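Local coordinates for protein Ser-thr phosphatase MSPP (Mycobacterium smegmatis, PDB 2V06) that probably removes phosphate from phosphorylated serine and threonine residues of proteins, as a metal-dependent phosphatase of the PP2C family, at residues A[31-36]-A[92-97]; A[38-43]-A[84-89]; A[43-48]-A[75-80]; A[184-189]-A[222-227]. All coordinates share one frame; numbering follows the deposited sequence. Where two conformers were deposited one is given.

Contact 1. Residues A[31-36]-A[92-97]. With MG (magnesium ion), chain B; MG (magnesium ion), chain C.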
loop_
_atom_site.group_PDB
_atom_site.type_symbol
_atom_site.label_atom_id
_atom_site.label_comp_id
_atom_site.label_asym_id
_atom_site.label_seq_id
_atom_site.Cartn_x
_atom_site.Cartn_y
_atom_site.Cartn_z
ATOM N N LEU A 31 -3.874 8.220 9.572
ATOM C CA LEU A 31 -3.186 7.002 9.201
ATOM C C LEU A 31 -3.946 6.275 8.124
ATOM O O LEU A 31 -5.133 5.977 8.273
ATOM C CB LEU A 31 -3.047 6.090 10.413
ATOM C CG LEU A 31 -2.377 4.744 10.188
ATOM C CD1 LEU A 31 -0.950 4.901 9.743
ATOM C CD2 LEU A 31 -2.469 3.943 11.493
ATOM N N TYR A 32 -3.249 5.885 7.063
ATOM C CA TYR A 32 -3.808 5.199 5.916
ATOM C C TYR A 32 -2.898 4.063 5.543
ATOM O O TYR A 32 -1.669 4.222 5.617
ATOM C CB TYR A 32 -3.952 6.128 4.687
ATOM C CG TYR A 32 -4.869 7.280 5.045
ATOM C CD1 TYR A 32 -6.221 7.125 4.837
ATOM C CD2 TYR A 32 -4.363 8.461 5.604
ATOM C CE1 TYR A 32 -7.069 8.146 5.151
ATOM C CE2 TYR A 32 -5.249 9.489 5.956
ATOM C CZ TYR A 32 -6.593 9.296 5.733
ATOM O OH TYR A 32 -7.448 10.327 6.052
ATOM N N ALA A 33 -3.426 2.909 5.176
ATOM C CA ALA A 33 -2.566 1.801 4.868
ATOM C C ALA A 33 -3.263 0.786 3.953
ATOM O O ALA A 33 -4.474 0.686 3.938
ATOM C CB ALA A 33 -2.103 1.081 6.114
ATOM N N VAL A 34 -2.421 0.061 3.236
ATOM C CA VAL A 34 -2.799 -1.116 2.449
ATOM C C VAL A 34 -1.886 -2.272 2.851
ATOM O O VAL A 34 -0.676 -2.052 3.031
ATOM C CB VAL A 34 -2.715 -0.877 0.940
ATOM C CG1 VAL A 34 -2.921 -2.170 0.198
ATOM C CG2 VAL A 34 -3.738 0.151 0.502
ATOM N N ALA A 35 -2.481 -3.444 2.987
ATOM C CA ALA A 35 -1.732 -4.660 3.281
ATOM C C ALA A 35 -2.185 -5.743 2.272
ATOM O O ALA A 35 -3.394 -6.031 2.238
ATOM C CB ALA A 35 -1.900 -5.130 4.698
ATOM N N ASP A 36 -1.278 -6.281 1.508
ATOM C CA ASP A 36 -1.564 -7.343 0.556
ATOM C C ASP A 36 -1.045 -8.653 1.122
ATOM O O ASP A 36 0.157 -8.917 1.121
ATOM C CB ASP A 36 -0.903 -6.993 -0.804
ATOM C CG ASP A 36 -1.161 -8.032 -1.871
ATOM O OD1 ASP A 36 -1.605 -9.143 -1.503
ATOM O OD2 ASP A 36 -0.883 -7.755 -3.068
ATOM N N LEU A 92 2.881 -4.311 3.595
ATOM C CA LEU A 92 2.307 -3.214 4.334
ATOM C C LEU A 92 2.862 -1.896 3.806
ATOM O O LEU A 92 4.069 -1.760 3.794
ATOM C CB LEU A 92 2.592 -3.284 5.821
ATOM C CG LEU A 92 1.986 -2.138 6.660
ATOM C CD1 LEU A 92 0.481 -2.092 6.519
ATOM C CD2 LEU A 92 2.364 -2.292 8.125
ATOM N N THR A 93 2.002 -0.987 3.366
ATOM C CA THR A 93 2.401 0.398 3.070
ATOM C C THR A 93 1.493 1.274 3.899
ATOM O O THR A 93 0.276 1.191 3.759
ATOM C CB THR A 93 2.275 0.717 1.597
ATOM O OG1 THR A 93 3.198 -0.127 0.925
ATOM C CG2 THR A 93 2.574 2.172 1.306
ATOM N N ALA A 94 2.071 2.070 4.767
ATOM C CA ALA A 94 1.348 2.945 5.663
ATOM C C ALA A 94 1.859 4.356 5.447
ATOM O O ALA A 94 3.035 4.597 5.321
ATOM C CB ALA A 94 1.604 2.538 7.099
ATOM N N VAL A 95 0.881 5.271 5.472
ATOM C CA VAL A 95 1.166 6.685 5.410
ATOM C C VAL A 95 0.527 7.364 6.634
ATOM O O VAL A 95 -0.634 7.131 6.877
ATOM C CB VAL A 95 0.579 7.274 4.130
ATOM C CG1 VAL A 95 0.704 8.810 4.175
ATOM C CG2 VAL A 95 1.239 6.712 2.884
ATOM N N ALA A 96 1.278 8.188 7.321
ATOM C CA ALA A 96 0.748 9.010 8.405
ATOM C C ALA A 96 0.937 10.432 7.946
ATOM O O ALA A 96 2.055 10.915 7.731
ATOM C CB ALA A 96 1.488 8.752 9.695
ATOM N N VAL A 97 -0.169 11.121 7.756
ATOM C CA VAL A 97 -0.143 12.486 7.214
ATOM C C VAL A 97 -0.018 13.477 8.359
ATOM O O VAL A 97 -0.938 14.229 8.682
ATOM C CB VAL A 97 -1.335 12.810 6.314
ATOM C CG1 VAL A 97 -1.052 14.143 5.586
ATOM C CG2 VAL A 97 -1.564 11.714 5.308
HETATM MG MG MG B . -1.524 -8.604 -4.838
HETATM MG MG MG C . -2.243 -10.986 -1.996
HETATM O O HOH W 1 -3.353 -7.657 -4.400
HETATM O O HOH W 2 0.275 -9.651 -5.086
HETATM O O HOH W 3 -2.315 -10.527 -4.099
HETATM O O HOH W 4 -4.128 -10.150 -1.736
HETATM O O HOH W 5 -0.314 -11.585 -2.445
#
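Leu31 to Val34 pair with Ala96 to Thr93 as antiparallel neighbours, the strand axes 4.6 Å apart at closest approach and 170° from one N-to-C direction to the other. Four backbone hydrogen bonds join them in two hydrogen-bonded pairs, Tyr32 with Val95 and Val34 with Thr93; Val95 N to Tyr32 O, at 2.8 Å, is the shortest. Between them sits the non-hydrogen-bonded pair Ala33 and Ala94, whose CB atoms are 4.1 Å apart. On this same face Leu92, in the conformer given, turns its CD1 methyl back across the strands to Ala33 CB at 4.1 Å; CG anti to the backbone N (chi1 -179°) sends the branch that way. Helix 42-59 covers this side, with Leu50 touching both Ala33 and Leu92. The other face carries Tyr32, Val34, Thr93 and Val95, which pack against Ile183 of the second sheet. Here the Tyr32 ring has Val95 O near its plane at the edge, and its CD2 lies 4.3 Å from Val97 CG2. Thr93 OG1 is satisfied by Ser113 O. Near the C-terminal end of strand 31-38, Asp36 bridges two magnesium ions, OD2 binding one at 2.1 Å and OD1 the other at 2.0 Å. This is an inner pairing of one sheet of the PP2C beta sandwich: apolar packing on both faces and paired backbone amides fix the strand that carries the bridging carboxylate.

Contact 2. Residues A[38-43]-A[84-89]; sequences FGARGH and EPTVSG
Backbone hydrogen bonds tie Phe38 to Gly89 in both directions, Phe38 N to Gly89 O at 2.9 Å and Gly89 N to Phe38 O at 3.1 Å, making one antiparallel hydrogen-bonded pair. Beyond this pair the chain 39-42 forms a type I turn, and a side chain takes over from backbone pairing: Ser88 OG accepts from Arg41 N at 2.9 Å, with the N-H pointing nearly straight at it (163°). A buried hydroxyl thus holds the amide of the N-cap residue of helix 42-59. Water 6 supplies a second, solvent-mediated link, accepting from Ala40 N, donating to Val87 O and lying 2.6 Å from Thr86 OG1. Aromatic contact comes from Phe38, whose chi1 of 72° sets CG between its own N and carbonyl carbon and folds the ring back over Gly89. Gly89 CA stands 4.0 Å from the ring centroid in a CH-pi contact over the face, and Gly89 N lies above the centre of the same face. At the rim of the ring, CE1 reaches Val87 CG1 at 4.2 Å; Leu156, Ala159 and Ile162 add apolar neighbours. The absence of a side chain on Gly89 permits this close ring approach, while direct and water-mediated polar bonds secure the turn that leads from the metal-binding strand into helix 42-59.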
loop_
_atom_site.group_PDB
_atom_site.type_symbol
_atom_site.label_atom_id
_atom_site.label_comp_id
_atom_site.label_asym_id
_atom_site.label_seq_id
_atom_site.Cartn_x
_atom_site.Cartn_y
_atom_site.Cartn_z
ATOM N N PHE A 38 -0.558 -12.785 1.449
ATOM C CA PHE A 38 -0.251 -13.930 0.596
ATOM C C PHE A 38 -0.291 -15.208 1.419
ATOM O O PHE A 38 -0.030 -15.165 2.631
ATOM C CB PHE A 38 1.076 -13.767 -0.122
ATOM C CG PHE A 38 2.311 -13.895 0.746
ATOM C CD1 PHE A 38 2.917 -15.102 1.042
ATOM C CD2 PHE A 38 2.892 -12.753 1.266
ATOM C CE1 PHE A 38 4.014 -15.191 1.837
ATOM C CE2 PHE A 38 4.033 -12.792 2.048
ATOM C CZ PHE A 38 4.590 -14.046 2.297
ATOM N N GLY A 39 -0.475 -16.325 0.731
ATOM C CA GLY A 39 -0.406 -17.643 1.363
ATOM C C GLY A 39 -1.743 -18.161 1.833
ATOM O O GLY A 39 -2.769 -17.483 1.689
ATOM N N ALA A 40 -1.711 -19.338 2.429
ATOM C CA ALA A 40 -2.963 -19.945 2.878
ATOM C C ALA A 40 -3.710 -19.104 3.884
ATOM O O ALA A 40 -4.936 -19.283 3.992
ATOM C CB ALA A 40 -2.756 -21.303 3.579
ATOM N N ARG A 41 -2.980 -18.327 4.645
ATOM C CA ARG A 41 -3.561 -17.467 5.661
ATOM C C ARG A 41 -3.305 -15.995 5.354
ATOM O O ARG A 41 -3.185 -15.182 6.244
ATOM C CB ARG A 41 -3.018 -17.833 7.055
ATOM C CG ARG A 41 -3.406 -19.265 7.461
ATOM C CD ARG A 41 -4.878 -19.508 7.385
ATOM N NE ARG A 41 -5.557 -20.215 8.439
ATOM C CZ ARG A 41 -6.877 -20.446 8.422
ATOM N NH1 ARG A 41 -7.708 -20.047 7.462
ATOM N NH2 ARG A 41 -7.348 -21.096 9.469
ATOM N N GLY A 42 -3.206 -15.661 4.082
ATOM C CA GLY A 42 -2.884 -14.291 3.726
ATOM C C GLY A 42 -3.879 -13.276 4.199
ATOM O O GLY A 42 -3.547 -12.168 4.558
ATOM N N HIS A 43 -5.137 -13.638 4.237
ATOM C CA HIS A 43 -6.186 -12.788 4.788
ATOM C C HIS A 43 -5.952 -12.471 6.239
ATOM O O HIS A 43 -6.058 -11.342 6.724
ATOM C CB HIS A 43 -7.521 -13.438 4.511
ATOM C CG HIS A 43 -7.846 -14.768 5.107
ATOM N ND1 HIS A 43 -6.975 -15.854 5.286
ATOM C CD2 HIS A 43 -9.026 -15.228 5.595
ATOM C CE1 HIS A 43 -7.640 -16.854 5.812
ATOM N NE2 HIS A 43 -8.889 -16.509 6.038
ATOM N N GLU A 84 2.812 -22.340 11.053
ATOM C CA GLU A 84 1.982 -23.033 10.079
ATOM C C GLU A 84 2.823 -23.839 9.103
ATOM O O GLU A 84 3.996 -23.535 8.886
ATOM C CB GLU A 84 1.137 -21.986 9.373
ATOM C CG GLU A 84 0.119 -21.335 10.303
ATOM C CD GLU A 84 -0.861 -22.437 10.677
ATOM O OE1 GLU A 84 -0.773 -22.887 11.841
ATOM O OE2 GLU A 84 -1.666 -22.820 9.780
ATOM N N PRO A 85 2.240 -24.882 8.518
ATOM C CA PRO A 85 2.974 -25.727 7.580
ATOM C C PRO A 85 3.462 -25.005 6.333
ATOM O O PRO A 85 4.419 -25.487 5.717
ATOM C CB PRO A 85 1.980 -26.817 7.158
ATOM C CG PRO A 85 0.880 -26.756 8.166
ATOM C CD PRO A 85 0.887 -25.384 8.756
ATOM N N THR A 86 2.878 -23.900 5.935
ATOM C CA THR A 86 3.260 -23.123 4.742
ATOM C C THR A 86 3.432 -21.677 5.169
ATOM O O THR A 86 2.940 -21.319 6.245
ATOM C CB THR A 86 2.244 -23.247 3.593
ATOM O OG1 THR A 86 1.053 -22.611 4.024
ATOM C CG2 THR A 86 1.860 -24.710 3.296
ATOM N N VAL A 87 4.136 -20.884 4.376
ATOM C CA VAL A 87 4.421 -19.512 4.720
ATOM C C VAL A 87 3.296 -18.610 4.214
ATOM O O VAL A 87 2.899 -18.653 3.069
ATOM C CB VAL A 87 5.785 -19.096 4.187
ATOM C CG1 VAL A 87 6.065 -17.640 4.550
ATOM C CG2 VAL A 87 6.868 -19.993 4.767
ATOM N N SER A 88 2.786 -17.800 5.144
ATOM C CA SER A 88 1.873 -16.736 4.832
ATOM C C SER A 88 2.413 -15.432 5.435
ATOM O O SER A 88 3.105 -15.462 6.412
ATOM C CB SER A 88 0.473 -16.986 5.398
ATOM O OG SER A 88 -0.136 -18.162 4.837
ATOM N N GLY A 89 2.038 -14.343 4.837
ATOM C CA GLY A 89 2.507 -13.056 5.317
ATOM C C GLY A 89 1.794 -11.970 4.576
ATOM O O GLY A 89 0.799 -12.175 3.910
HETATM O O HOH W 6 0.841 -20.494 2.458
#

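Contact 3. Residues A[43-48]-A[75-80]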
loop_
_atom_site.group_PDB
_atom_site.type_symbol
_atom_site.label_atom_id
_atom_site.label_comp_id
_atom_site.label_asym_id
_atom_site.label_seq_id
_atom_site.Cartn_x
_atom_site.Cartn_y
_atom_site.Cartn_z
ATOM N N HIS A 43 -5.137 -13.638 4.237
ATOM C CA HIS A 43 -6.186 -12.788 4.788
ATOM C C HIS A 43 -5.952 -12.471 6.239
ATOM O O HIS A 43 -6.058 -11.342 6.724
ATOM C CB HIS A 43 -7.521 -13.438 4.511
ATOM C CG HIS A 43 -7.846 -14.768 5.107
ATOM N ND1 HIS A 43 -6.975 -15.854 5.286
ATOM C CD2 HIS A 43 -9.026 -15.228 5.595
ATOM C CE1 HIS A 43 -7.640 -16.854 5.812
ATOM N NE2 HIS A 43 -8.889 -16.509 6.038
ATOM N N HIS A 44 -5.592 -13.537 6.989
ATOM C CA HIS A 44 -5.294 -13.388 8.412
ATOM C C HIS A 44 -4.126 -12.452 8.580
ATOM O O HIS A 44 -4.090 -11.626 9.501
ATOM C CB HIS A 44 -4.956 -14.736 9.050
ATOM C CG HIS A 44 -6.148 -15.584 9.172
ATOM N ND1 HIS A 44 -6.049 -16.881 9.543
ATOM C CD2 HIS A 44 -7.451 -15.334 9.026
ATOM C CE1 HIS A 44 -7.248 -17.413 9.612
ATOM N NE2 HIS A 44 -8.130 -16.495 9.306
ATOM N N ALA A 45 -3.146 -12.593 7.738
ATOM C CA ALA A 45 -1.924 -11.785 7.883
ATOM C C ALA A 45 -2.220 -10.302 7.655
ATOM O O ALA A 45 -1.827 -9.483 8.483
ATOM C CB ALA A 45 -0.880 -12.275 6.907
ATOM N N SER A 46 -2.905 -9.987 6.582
ATOM C CA SER A 46 -3.170 -8.568 6.257
ATOM C C SER A 46 -4.118 -7.961 7.283
ATOM O O SER A 46 -3.909 -6.838 7.784
ATOM C CB SER A 46 -3.630 -8.407 4.812
ATOM O OG SER A 46 -4.780 -9.160 4.641
ATOM N N ALA A 47 -5.157 -8.692 7.663
ATOM C CA ALA A 47 -6.117 -8.108 8.641
ATOM C C ALA A 47 -5.448 -7.908 9.979
ATOM O O ALA A 47 -5.639 -6.904 10.658
ATOM C CB ALA A 47 -7.327 -9.046 8.759
ATOM N N THR A 48 -4.665 -8.899 10.450
ATOM C CA THR A 48 -4.011 -8.765 11.754
ATOM C C THR A 48 -2.990 -7.647 11.678
ATOM O O THR A 48 -2.900 -6.888 12.670
ATOM C CB THR A 48 -3.347 -10.102 12.136
ATOM O OG1 THR A 48 -4.327 -11.130 12.208
ATOM C CG2 THR A 48 -2.645 -10.004 13.480
ATOM N N LEU A 75 5.530 -8.707 14.545
ATOM C CA LEU A 75 5.663 -9.758 15.545
ATOM C C LEU A 75 4.367 -10.483 15.800
ATOM O O LEU A 75 4.375 -11.698 15.957
ATOM C CB LEU A 75 6.173 -9.154 16.853
ATOM C CG LEU A 75 7.651 -8.773 16.787
ATOM C CD1 LEU A 75 8.060 -8.188 18.149
ATOM C CD2 LEU A 75 8.602 -9.897 16.421
ATOM N N ARG A 76 3.263 -9.734 15.812
ATOM C CA ARG A 76 1.955 -10.348 16.050
ATOM C C ARG A 76 1.610 -11.338 14.941
ATOM O O ARG A 76 1.144 -12.474 15.160
ATOM C CB ARG A 76 0.893 -9.279 16.189
ATOM C CG ARG A 76 -0.507 -9.800 16.364
ATOM C CD ARG A 76 -0.731 -10.560 17.649
ATOM N NE ARG A 76 -2.139 -11.027 17.612
ATOM C CZ ARG A 76 -2.594 -11.990 18.399
ATOM N NH1 ARG A 76 -1.780 -12.575 19.277
ATOM N NH2 ARG A 76 -3.862 -12.385 18.333
ATOM N N VAL A 77 1.834 -10.929 13.697
ATOM C CA VAL A 77 1.525 -11.844 12.591
ATOM C C VAL A 77 2.456 -13.044 12.632
ATOM O O VAL A 77 2.010 -14.153 12.432
ATOM C CB VAL A 77 1.594 -11.121 11.237
ATOM C CG1 VAL A 77 1.424 -12.107 10.106
ATOM C CG2 VAL A 77 0.589 -10.018 11.117
ATOM N N PHE A 78 3.732 -12.872 12.873
ATOM C CA PHE A 78 4.691 -13.955 12.970
ATOM C C PHE A 78 4.330 -14.921 14.112
ATOM O O PHE A 78 4.398 -16.139 13.983
ATOM C CB PHE A 78 6.126 -13.444 13.091
ATOM C CG PHE A 78 7.126 -14.603 13.130
ATOM C CD1 PHE A 78 7.268 -15.466 12.075
ATOM C CD2 PHE A 78 7.902 -14.790 14.250
ATOM C CE1 PHE A 78 8.208 -16.487 12.126
ATOM C CE2 PHE A 78 8.844 -15.786 14.294
ATOM C CZ PHE A 78 8.993 -16.663 13.246
ATOM N N GLU A 79 3.906 -14.375 15.258
ATOM C CA GLU A 79 3.506 -15.193 16.378
ATOM C C GLU A 79 2.301 -16.029 16.008
ATOM O O GLU A 79 2.123 -17.194 16.376
ATOM C CB GLU A 79 3.203 -14.329 17.595
ATOM C CG GLU A 79 1.859 -13.632 17.600
ATOM C CD GLU A 79 1.446 -13.074 18.946
ATOM O OE1 GLU A 79 2.222 -12.376 19.651
ATOM O OE2 GLU A 79 0.286 -13.323 19.333
ATOM N N LEU A 80 1.379 -15.439 15.248
ATOM C CA LEU A 80 0.175 -16.212 14.945
ATOM C C LEU A 80 0.349 -17.195 13.783
ATOM O O LEU A 80 -0.268 -18.253 13.808
ATOM C CB LEU A 80 -0.986 -15.271 14.644
ATOM C CG LEU A 80 -1.447 -14.429 15.841
ATOM C CD1 LEU A 80 -2.397 -13.312 15.383
ATOM C CD2 LEU A 80 -2.061 -15.303 16.931
#
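Thr48 points its CG2 methyl into the facing helix, where, in the conformers given, it meets Arg76 CG at 3.6 Å and Leu80 CD1 at 3.8 Å. The methyl lies anti to the backbone N, which leaves OG1 (chi1 -60°) directed back along its own helix to donate to His44 O at 2.8 Å. That carbonyl also accepts the regular helix bond from Thr48 N, the two donors arriving from opposite faces of its plane. Arg76 meets the Thr48 methyl most closely with its CG, the two side chains crossing at about a right angle. Val77 spreads its branches over Ala45: CG1, anti to the backbone N (chi1 174°), touches Ala45 CB at 3.9 Å, while CG2 sits 3.6 Å from Ala45 O and also approaches the Thr48 methyl. Ala45 and Val77 have the nearest CA atoms, 5.8 Å apart, where the segment axes approach to 9.5 Å, running roughly antiparallel at 151°. Ala45 also touches Thr90 of strand 89-96, and Val77 meets Leu160. With its hydroxyl satisfied inside its own helix, Thr48 turns its methyl to the neighbouring one, and the joint between helices 42-59 and 63-81 rests here mainly on van der Waals packing around Ala45, Thr48 and Val77.

Contact 4. Residues A[184-189]-A[222-227]; sequences SSDGLF and GSDNTT. With MG (magnesium ion), chain B.
Asp186 and Asp224 meet at a shared magnesium ion, which Asp186 OD1 binds at 2.0 Å and Asp224 OD2 at 2.1 Å. In the Asp186 conformer given, the carboxylate planes stand 89° apart, and the two ligand oxygens, 2.9 Å from each other, are held together by the metal. Asp36 OD2 and waters 1, 2 and 3 complete six ligands. The oxygens that do not bind this ion also have partners: Asp186 OD2 forms a salt bridge with Arg153 and takes a weak bond from water 2, whereas Asp224 OD1 accepts from water 3 at 2.6 Å and, weakly, from Asn225 N. Water 7 donates to Asp224 OD2 and more weakly to Asp186 OD2. One shell further out, Asn225 O accepts a hydrogen bond from the metal-bound water 1 at 2.8 Å; the side-chain ND2 of Asn225 donates to Gln14 O and Asn20 O, and its OD1 accepts from Gln22 N. Ser185 binds the second segment twice: its N donates to Thr227 O at 2.9 Å, and its OG accepts from Thr227 N at 3.1 Å, chi1 of 64° turning the hydroxyl to that amide. Asp23 OD2 is hydrogen-bonded to both the Ser185 and Thr227 hydroxyls. Water 8 donates to Gly187 O and accepts from Asp224 N. The two segments flank the metal where strand 180-184 ends and strand 226-233 begins, antiparallel neighbours in one sheet; helices 194-201 and 206-219 both pack on Leu188, and helix 206-219 also touches Thr226.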
loop_
_atom_site.group_PDB
_atom_site.type_symbol
_atom_site.label_atom_id
_atom_site.label_comp_id
_atom_site.label_asym_id
_atom_site.label_seq_id
_atom_site.Cartn_x
_atom_site.Cartn_y
_atom_site.Cartn_z
ATOM N N SER A 184 -1.843 1.630 -3.193
ATOM C CA SER A 184 -2.575 0.527 -3.813
ATOM C C SER A 184 -1.827 -0.779 -3.608
ATOM O O SER A 184 -0.647 -0.837 -3.451
ATOM C CB SER A 184 -2.752 0.754 -5.301
ATOM O OG SER A 184 -1.599 0.464 -6.076
ATOM N N SER A 185 -2.601 -1.853 -3.642
ATOM C CA SER A 185 -1.974 -3.147 -3.835
ATOM C C SER A 185 -1.506 -3.262 -5.278
ATOM O O SER A 185 -1.952 -2.513 -6.173
ATOM C CB SER A 185 -2.879 -4.311 -3.435
ATOM O OG SER A 185 -4.009 -4.370 -4.252
ATOM N N ASP A 186 -0.645 -4.236 -5.546
ATOM C CA ASP A 186 -0.175 -4.530 -6.889
ATOM C C ASP A 186 -1.276 -4.886 -7.869
ATOM O O ASP A 186 -1.049 -4.833 -9.097
ATOM C CB ASP A 186 0.927 -5.583 -6.815
ATOM C CG ASP A 186 0.452 -6.966 -6.449
ATOM O OD1 ASP A 186 -0.568 -7.109 -5.722
ATOM O OD2 ASP A 186 1.100 -7.941 -6.922
ATOM N N GLY A 187 -2.458 -5.290 -7.423
ATOM C CA GLY A 187 -3.509 -5.703 -8.350
ATOM C C GLY A 187 -3.913 -4.596 -9.273
ATOM O O GLY A 187 -4.347 -4.886 -10.412
ATOM N N LEU A 188 -3.758 -3.328 -8.879
ATOM C CA LEU A 188 -4.229 -2.245 -9.761
ATOM C C LEU A 188 -3.465 -2.271 -11.092
ATOM O O LEU A 188 -4.063 -1.984 -12.126
ATOM C CB LEU A 188 -4.004 -0.924 -9.024
ATOM C CG LEU A 188 -4.348 0.338 -9.806
ATOM C CD1 LEU A 188 -5.770 0.330 -10.282
ATOM C CD2 LEU A 188 -4.079 1.548 -8.963
ATOM N N PHE A 189 -2.165 -2.501 -11.005
ATOM C CA PHE A 189 -1.364 -2.362 -12.232
ATOM C C PHE A 189 -1.058 -3.711 -12.895
ATOM O O PHE A 189 -0.180 -3.803 -13.750
ATOM C CB PHE A 189 -0.051 -1.620 -11.988
ATOM C CG PHE A 189 -0.065 -0.108 -12.083
ATOM C CD1 PHE A 189 0.415 0.581 -13.185
ATOM C CD2 PHE A 189 -0.552 0.665 -11.034
ATOM C CE1 PHE A 189 0.446 1.957 -13.305
ATOM C CE2 PHE A 189 -0.571 2.048 -11.156
ATOM C CZ PHE A 189 -0.102 2.686 -12.266
ATOM N N GLY A 222 -8.832 -8.426 -13.881
ATOM C CA GLY A 222 -8.984 -8.654 -12.464
ATOM C C GLY A 222 -8.233 -9.877 -11.939
ATOM O O GLY A 222 -8.700 -10.631 -11.083
ATOM N N SER A 223 -7.019 -10.092 -12.426
ATOM C CA SER A 223 -6.224 -11.268 -12.070
ATOM C C SER A 223 -5.858 -11.323 -10.597
ATOM O O SER A 223 -5.636 -12.422 -10.094
ATOM C CB SER A 223 -4.919 -11.395 -12.878
ATOM O OG SER A 223 -4.133 -10.217 -12.713
ATOM N N ASP A 224 -5.797 -10.212 -9.912
ATOM C CA ASP A 224 -5.500 -10.140 -8.493
ATOM C C ASP A 224 -6.594 -9.323 -7.776
ATOM O O ASP A 224 -7.378 -8.642 -8.385
ATOM C CB ASP A 224 -4.108 -9.543 -8.250
ATOM C CG ASP A 224 -3.491 -9.720 -6.858
ATOM O OD1 ASP A 224 -4.066 -10.470 -6.018
ATOM O OD2 ASP A 224 -2.393 -9.148 -6.671
ATOM N N ASN A 225 -6.567 -9.436 -6.451
ATOM C CA ASN A 225 -7.281 -8.480 -5.600
ATOM C C ASN A 225 -6.705 -7.071 -5.887
ATOM O O ASN A 225 -5.476 -6.927 -6.038
ATOM C CB ASN A 225 -7.066 -8.776 -4.150
ATOM C CG ASN A 225 -7.294 -10.237 -3.760
ATOM O OD1 ASN A 225 -6.586 -10.759 -2.887
ATOM N ND2 ASN A 225 -8.295 -10.880 -4.348
ATOM N N THR A 226 -7.567 -6.059 -5.854
ATOM C CA THR A 226 -7.140 -4.665 -6.027
ATOM C C THR A 226 -7.712 -3.885 -4.866
ATOM O O THR A 226 -8.914 -3.931 -4.607
ATOM C CB THR A 226 -7.634 -4.073 -7.358
ATOM O OG1 THR A 226 -7.028 -4.784 -8.432
ATOM C CG2 THR A 226 -7.250 -2.591 -7.435
ATOM N N THR A 227 -6.845 -3.120 -4.204
ATOM C CA THR A 227 -7.230 -2.302 -3.080
ATOM C C THR A 227 -6.548 -0.935 -3.230
ATOM O O THR A 227 -5.367 -0.895 -3.587
ATOM C CB THR A 227 -6.808 -2.929 -1.774
ATOM O OG1 THR A 227 -7.467 -4.211 -1.704
ATOM C CG2 THR A 227 -7.184 -2.120 -0.610
HETATM MG MG MG B . -1.524 -8.604 -4.838
HETATM O O HOH W 7 -0.991 -8.793 -9.071
HETATM O O HOH W 2 0.275 -9.651 -5.086
HETATM O O HOH W 8 -5.976 -7.063 -10.856
HETATM O O HOH W 3 -2.315 -10.527 -4.099
HETATM O O HOH W 1 -3.353 -7.657 -4.400
#

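Contacts 1 and 4 meet at the metal site: Asp36 comes from strand 31-38 of one sheet, Asp186 and Asp224 come from the loops of the other, and one magnesium ion with waters 1, 2 and 3 is common to both, although the contact centres lie 15 Å apart. Asp36 OD2 and Asp186 OD1 stand 2.7 Å from each other on that ion. Contact 2 continues the metal-binding strand into helix 42-59, which contact 3 then packs on helix 63-81; their centres are 9 Å apart, and Gly89 O touches Ala45 CB at 3.4 Å. Ser46 CB in turn lies 3.5 Å from Ala35 O, linking contact 3 to contact 1. Contacts 2 and 3 come no nearer than about 8 Å to contact 4, nearest atoms.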